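Local coordinates for exopolysaccharide biosynthesis protein (Pantoea stewartii subsp. stewartii DC283, PDB 6TGF) that modifies the exopolysaccharide glycan of bacterial biofilm, probably as a glycan hydrolase, using a parallel beta-helix like that of bacteriophage tailspikes, at residues 321-326 / 349-354; 355-360 / 377-382. One frame throughout, in Å; residues are numbered along the deposited sequence.

Interaction 1 (321-326 / 349-354); sequences EVSARW and RNTCPG. With EDO (1,2-ethanediol), chain C.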
loop_
_atom_site.group_PDB
_atom_site.type_symbol
_atom_site.label_atom_id
_atom_site.label_comp_id
_atom_site.label_asym_id
_atom_site.label_seq_id
_atom_site.Cartn_x
_atom_site.Cartn_y
_atom_site.Cartn_z
ATOM N N GLU B 321 -23.712 5.172 17.432
ATOM C CA GLU B 321 -24.603 4.080 16.950
ATOM C C GLU B 321 -25.130 4.453 15.561
ATOM O O GLU B 321 -26.192 5.099 15.485
ATOM C CB GLU B 321 -25.767 3.858 17.920
ATOM C CG GLU B 321 -25.358 3.197 19.220
ATOM C CD GLU B 321 -25.177 1.691 19.150
ATOM O OE1 GLU B 321 -25.149 1.143 18.029
ATOM O OE2 GLU B 321 -25.067 1.066 20.223
ATOM N N VAL B 322 -24.411 4.059 14.507
ATOM C CA VAL B 322 -24.713 4.438 13.095
ATOM C C VAL B 322 -25.370 3.249 12.386
ATOM O O VAL B 322 -25.218 2.108 12.860
ATOM C CB VAL B 322 -23.451 4.916 12.352
ATOM C CG1 VAL B 322 -22.736 6.018 13.117
ATOM C CG2 VAL B 322 -22.489 3.776 12.040
ATOM N N SER B 323 -26.081 3.533 11.293
ATOM C CA SER B 323 -26.695 2.542 10.371
ATOM C C SER B 323 -26.620 3.088 8.940
ATOM O O SER B 323 -27.631 3.639 8.459
ATOM C CB SER B 323 -28.110 2.221 10.782
ATOM O OG SER B 323 -28.710 1.316 9.867
ATOM N N ALA B 324 -25.452 2.947 8.303
ATOM C CA ALA B 324 -25.140 3.468 6.950
ATOM C C ALA B 324 -24.442 2.389 6.114
ATOM O O ALA B 324 -23.743 1.541 6.703
ATOM C CB ALA B 324 -24.288 4.707 7.069
ATOM N N ARG B 325 -24.626 2.430 4.789
ATOM C CA ARG B 325 -23.979 1.503 3.818
ATOM C C ARG B 325 -22.486 1.841 3.721
ATOM O O ARG B 325 -21.672 0.900 3.706
ATOM C CB ARG B 325 -24.654 1.587 2.445
ATOM C CG ARG B 325 -24.099 0.605 1.421
ATOM C CD ARG B 325 -24.965 0.476 0.183
ATOM N NE ARG B 325 -24.395 -0.385 -0.848
ATOM C CZ ARG B 325 -24.388 -1.718 -0.827
ATOM N NH1 ARG B 325 -24.906 -2.385 0.191
ATOM N NH2 ARG B 325 -23.846 -2.385 -1.833
ATOM N N TRP B 326 -22.150 3.134 3.654
ATOM C CA TRP B 326 -20.755 3.650 3.585
ATOM C C TRP B 326 -20.417 4.398 4.879
ATOM O O TRP B 326 -21.210 5.273 5.280
ATOM C CB TRP B 326 -20.568 4.544 2.353
ATOM C CG TRP B 326 -20.546 3.787 1.061
ATOM C CD1 TRP B 326 -19.488 3.121 0.515
ATOM C CD2 TRP B 326 -21.641 3.617 0.145
ATOM N NE1 TRP B 326 -19.846 2.547 -0.675
ATOM C CE2 TRP B 326 -21.161 2.835 -0.929
ATOM C CE3 TRP B 326 -22.973 4.046 0.125
ATOM C CZ2 TRP B 326 -21.970 2.478 -2.006
ATOM C CZ3 TRP B 326 -23.771 3.693 -0.942
ATOM C CH2 TRP B 326 -23.274 2.918 -1.992
ATOM N N ARG B 349 -20.430 1.521 16.389
ATOM C CA ARG B 349 -21.085 0.295 15.862
ATOM C C ARG B 349 -21.961 0.682 14.667
ATOM O O ARG B 349 -22.759 1.629 14.806
ATOM C CB ARG B 349 -21.943 -0.395 16.927
ATOM C CG ARG B 349 -22.841 -1.485 16.358
ATOM C CD ARG B 349 -23.388 -2.436 17.403
ATOM N NE ARG B 349 -24.234 -1.768 18.381
ATOM C CZ ARG B 349 -24.756 -2.353 19.456
ATOM N NH1 ARG B 349 -24.513 -3.631 19.706
ATOM N NH2 ARG B 349 -25.508 -1.654 20.287
ATOM N N ASN B 350 -21.816 -0.035 13.549
ATOM C CA ASN B 350 -22.685 0.083 12.350
ATOM C C ASN B 350 -23.612 -1.138 12.318
ATOM O O ASN B 350 -23.088 -2.267 12.309
ATOM C CB ASN B 350 -21.854 0.218 11.071
ATOM C CG ASN B 350 -22.662 0.663 9.868
ATOM O OD1 ASN B 350 -23.831 1.027 9.990
ATOM N ND2 ASN B 350 -22.045 0.640 8.699
ATOM N N THR B 351 -24.932 -0.914 12.324
ATOM C CA THR B 351 -25.975 -1.975 12.399
ATOM C C THR B 351 -26.777 -2.052 11.093
ATOM O O THR B 351 -27.751 -2.832 11.057
ATOM C CB THR B 351 -26.904 -1.750 13.600
ATOM O OG1 THR B 351 -27.317 -0.384 13.611
ATOM C CG2 THR B 351 -26.246 -2.091 14.917
ATOM N N CYS B 352 -26.387 -1.295 10.061
ATOM C CA CYS B 352 -27.019 -1.323 8.715
ATOM C C CYS B 352 -26.878 -2.721 8.118
ATOM O O CYS B 352 -25.762 -3.174 7.872
ATOM C CB CYS B 352 -26.390 -0.304 7.774
ATOM S SG CYS B 352 -27.096 -0.333 6.106
ATOM N N PRO B 353 -27.992 -3.451 7.878
ATOM C CA PRO B 353 -27.929 -4.783 7.279
ATOM C C PRO B 353 -27.938 -4.732 5.744
ATOM O O PRO B 353 -28.296 -3.704 5.193
ATOM C CB PRO B 353 -29.216 -5.424 7.813
ATOM C CG PRO B 353 -30.202 -4.272 7.829
ATOM C CD PRO B 353 -29.378 -3.043 8.165
ATOM N N GLY B 354 -27.552 -5.838 5.103
ATOM C CA GLY B 354 -27.546 -5.986 3.635
ATOM C C GLY B 354 -26.375 -5.264 2.994
ATOM O O GLY B 354 -26.583 -4.628 1.943
HETATM C C1 EDO C . -23.242 0.172 -5.225
HETATM O O1 EDO C . -22.681 -0.318 -4.024
HETATM C C2 EDO C . -23.221 1.656 -5.315
HETATM O O2 EDO C . -23.147 2.165 -6.635
#
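The carboxamide of N350 docks on the backbone of A324 and closes the buried, tightly packed part of this contact. OD1 of N350 accepts from A324 N (3.0 Å), while ND2 of N350 donates to A324 O (2.8 Å) in the planes of both its own amide and the carbonyl. Asparagine suits the place because its flat end carries an acceptor and a donor like a peptide group, and it continues the parallel pairing past the point where segment 349-354 leaves the strand. With CG anti to the backbone N (chi1 -167°), the carboxamide carbon is carried toward segment 321-326. Just before it, regular pairing runs through V322 N to R349 O (3.0 Å) and T351 N to V322 O (3.1 Å). CG2 of V322 rests against N350 CB at 3.7 Å, and F285 and F293 pack on the same valine. S323 and C352 meet in the turn, S323 OG 3.3 Å from C352 CA, and the CB of C352 lies against A324 O; both residues are small and buried.

The more exposed parts are polar. On the face opposite V322 and N350, the side chains of E321 and R349 lie side by side, and the guanidinium grips the carboxylate side-on: NE meets OE1 almost straight (171°) on its syn lone pair, and NH2 meets OE2 at 2.8 Å. At the other end, the extended R325 reaches a 1,2-ethanediol, probably from the crystallisation liquor, with NH2 bonded to its O1. N350 carries the pairing into the turn, and coils stacked in parallel are characteristic of a right-handed parallel beta-helix.

Interaction 2 (355-360 / 377-382); sequences GQFFRG and DTLDCK. With EDO (1,2-ethanediol), chain L.
The ring of F357 has L379 on one face and W326, stacked on it, on the other. L379 CB makes a CH-pi contact 4.3 Å from the ring centre, displaced toward the rim, and its CD1 reaches F357 CE2. At the ring's edge, near its plane, is O1 of a 1,2-ethanediol whose O2 bonds to L379 O. D380 CB approaches F357 CD1 obliquely at 3.6 Å. A large aromatic suits this partly exposed face, where Y304 of the second subunit also packs against it.

The ring of F358 belongs to the other, buried face. The sulfur of C381 meets this ring obliquely, SG lying 3.8 Å from F358 CD1. L373, L375, V327 and I329 surround the phenylalanine, an apolar group fitted to the core. Outside, the aliphatic part of K382 runs beside R359, and K382 CD lies 3.6 Å from R359 NH1, obliquely to the guanidinium. A weak salt bridge of K382 NZ to D380 OD2 (3.4 Å) may offset the two neighbouring positive charges.

Backbone bonds alternate along the pair, among them L379 N to Q356 O (2.8 Å) and F358 N to D380 O (2.9 Å). Q356 pairs with T378 but F357 with D380, so L379 is the extra residue of a beta bulge where the chain turns its corner. G355 has a positive phi (106°), where a CB would press on the preceding carbonyl O; L379 CD1, 3.5 Å from its CA, also lies where that CB would be. Such parallel pairing of neighbouring coils, apolar inside and mixed outside, is the hallmark of the tailspike-like parallel beta-helix.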
loop_
_atom_site.group_PDB
_atom_site.type_symbol
_atom_site.label_atom_id
_atom_site.label_comp_id
_atom_site.label_asym_id
_atom_site.label_seq_id
_atom_site.Cartn_x
_atom_site.Cartn_y
_atom_site.Cartn_z
ATOM N N GLY B 355 -25.190 -5.347 3.609
ATOM C CA GLY B 355 -23.923 -4.846 3.042
ATOM C C GLY B 355 -23.449 -3.574 3.723
ATOM O O GLY B 355 -24.201 -2.581 3.706
ATOM N N GLN B 356 -22.239 -3.607 4.292
ATOM C CA GLN B 356 -21.550 -2.435 4.896
ATOM C C GLN B 356 -20.180 -2.253 4.236
ATOM O O GLN B 356 -19.464 -3.261 4.061
ATOM C CB GLN B 356 -21.383 -2.616 6.406
ATOM C CG GLN B 356 -22.638 -2.285 7.201
ATOM C CD GLN B 356 -22.442 -2.447 8.688
ATOM O OE1 GLN B 356 -21.320 -2.539 9.183
ATOM N NE2 GLN B 356 -23.544 -2.483 9.417
ATOM N N PHE B 357 -19.851 -1.011 3.872
ATOM C CA PHE B 357 -18.504 -0.556 3.444
ATOM C C PHE B 357 -17.900 0.262 4.588
ATOM O O PHE B 357 -18.638 1.069 5.189
ATOM C CB PHE B 357 -18.594 0.265 2.156
ATOM C CG PHE B 357 -18.998 -0.514 0.929
ATOM C CD1 PHE B 357 -18.047 -1.157 0.156
ATOM C CD2 PHE B 357 -20.324 -0.594 0.538
ATOM C CE1 PHE B 357 -18.411 -1.870 -0.977
ATOM C CE2 PHE B 357 -20.687 -1.306 -0.597
ATOM C CZ PHE B 357 -19.731 -1.944 -1.350
ATOM N N PHE B 358 -16.616 0.051 4.894
ATOM C CA PHE B 358 -15.901 0.737 6.002
ATOM C C PHE B 358 -14.483 1.119 5.566
ATOM O O PHE B 358 -13.756 0.257 5.037
ATOM C CB PHE B 358 -15.868 -0.143 7.253
ATOM C CG PHE B 358 -15.318 0.547 8.476
ATOM C CD1 PHE B 358 -13.967 0.491 8.776
ATOM C CD2 PHE B 358 -16.149 1.264 9.320
ATOM C CE1 PHE B 358 -13.460 1.131 9.896
ATOM C CE2 PHE B 358 -15.641 1.901 10.443
ATOM C CZ PHE B 358 -14.298 1.833 10.729
ATOM N N ARG B 359 -14.116 2.385 5.792
ATOM C CA ARG B 359 -12.734 2.913 5.652
ATOM C C ARG B 359 -12.325 3.560 6.980
ATOM O O ARG B 359 -13.024 4.488 7.425
ATOM C CB ARG B 359 -12.644 3.901 4.486
ATOM C CG ARG B 359 -12.636 3.232 3.119
ATOM C CD ARG B 359 -12.454 4.217 1.980
ATOM N NE ARG B 359 -11.143 4.849 2.004
ATOM C CZ ARG B 359 -10.013 4.289 1.573
ATOM N NH1 ARG B 359 -10.012 3.062 1.076
ATOM N NH2 ARG B 359 -8.879 4.964 1.644
ATOM N N GLY B 360 -11.248 3.054 7.589
ATOM C CA GLY B 360 -10.621 3.598 8.809
ATOM C C GLY B 360 -9.165 3.956 8.563
ATOM O O GLY B 360 -8.466 3.158 7.908
ATOM N N ASP B 377 -22.166 -7.597 8.258
ATOM C CA ASP B 377 -22.324 -7.965 6.825
ATOM C C ASP B 377 -21.377 -7.109 5.976
ATOM O O ASP B 377 -21.841 -6.490 4.996
ATOM C CB ASP B 377 -23.779 -7.803 6.380
ATOM C CG ASP B 377 -24.760 -8.681 7.137
ATOM O OD1 ASP B 377 -24.345 -9.755 7.615
ATOM O OD2 ASP B 377 -25.935 -8.280 7.238
ATOM N N THR B 378 -20.096 -7.078 6.348
ATOM C CA THR B 378 -19.039 -6.266 5.688
ATOM C C THR B 378 -18.841 -6.758 4.250
ATOM O O THR B 378 -18.670 -7.979 4.062
ATOM C CB THR B 378 -17.732 -6.317 6.488
ATOM O OG1 THR B 378 -17.995 -5.782 7.785
ATOM C CG2 THR B 378 -16.610 -5.546 5.832
ATOM N N LEU B 379 -18.868 -5.835 3.283
ATOM C CA LEU B 379 -18.577 -6.100 1.849
ATOM C C LEU B 379 -17.144 -5.669 1.520
ATOM O O LEU B 379 -16.558 -6.255 0.591
ATOM C CB LEU B 379 -19.588 -5.346 0.981
ATOM C CG LEU B 379 -21.011 -5.898 0.997
ATOM C CD1 LEU B 379 -21.942 -5.002 0.196
ATOM C CD2 LEU B 379 -21.056 -7.321 0.462
ATOM N N ASP B 380 -16.617 -4.674 2.240
ATOM C CA ASP B 380 -15.246 -4.124 2.060
ATOM C C ASP B 380 -14.887 -3.298 3.300
ATOM O O ASP B 380 -15.652 -2.371 3.631
ATOM C CB ASP B 380 -15.157 -3.292 0.777
ATOM C CG ASP B 380 -13.752 -2.832 0.425
ATOM O OD1 ASP B 380 -12.935 -3.691 0.033
ATOM O OD2 ASP B 380 -13.484 -1.618 0.550
ATOM N N CYS B 381 -13.777 -3.636 3.965
ATOM C CA CYS B 381 -13.292 -2.967 5.202
ATOM C C CYS B 381 -11.787 -2.705 5.091
ATOM O O CYS B 381 -11.019 -3.686 5.069
ATOM C CB CYS B 381 -13.591 -3.812 6.433
ATOM S SG CYS B 381 -13.046 -3.069 7.992
ATOM N N LYS B 382 -11.397 -1.430 5.012
ATOM C CA LYS B 382 -9.981 -0.976 5.017
ATOM C C LYS B 382 -9.729 -0.201 6.311
ATOM O O LYS B 382 -10.333 0.873 6.482
ATOM C CB LYS B 382 -9.681 -0.126 3.777
ATOM C CG LYS B 382 -9.145 -0.909 2.586
ATOM C CD LYS B 382 -9.746 -0.508 1.258
ATOM C CE LYS B 382 -9.455 -1.513 0.166
ATOM N NZ LYS B 382 -10.399 -1.384 -0.968
HETATM C C1 EDO L . -17.554 -5.488 -3.504
HETATM O O1 EDO L . -16.257 -5.026 -3.185
HETATM C C2 EDO L . -17.738 -6.932 -3.225
HETATM O O2 EDO L . -17.312 -7.316 -1.931
#

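From the N terminus, 321-326 leads through a corner and most of one coil to 349-354, where interaction 1 closes that loop. The chain passes directly into 355-360 and, after another circuit, 377-382 closes interaction 2. The two loops lie in series, neither enclosing nor crossing the other. Interaction 1 pairs strands 318-324 and 346-350 on one side of the helix; interaction 2 begins at the end of the next strand of that sheet, 373-378, and continues onto the side formed by 356-366 and 380-389. F357 N, 2.6 Å from R325 O in a probable hydrogen bond, ties neighbouring coils, while Q356 NE2, bonded to C352 O and N350 O, braces the turn; interaction 2 adds the third coil.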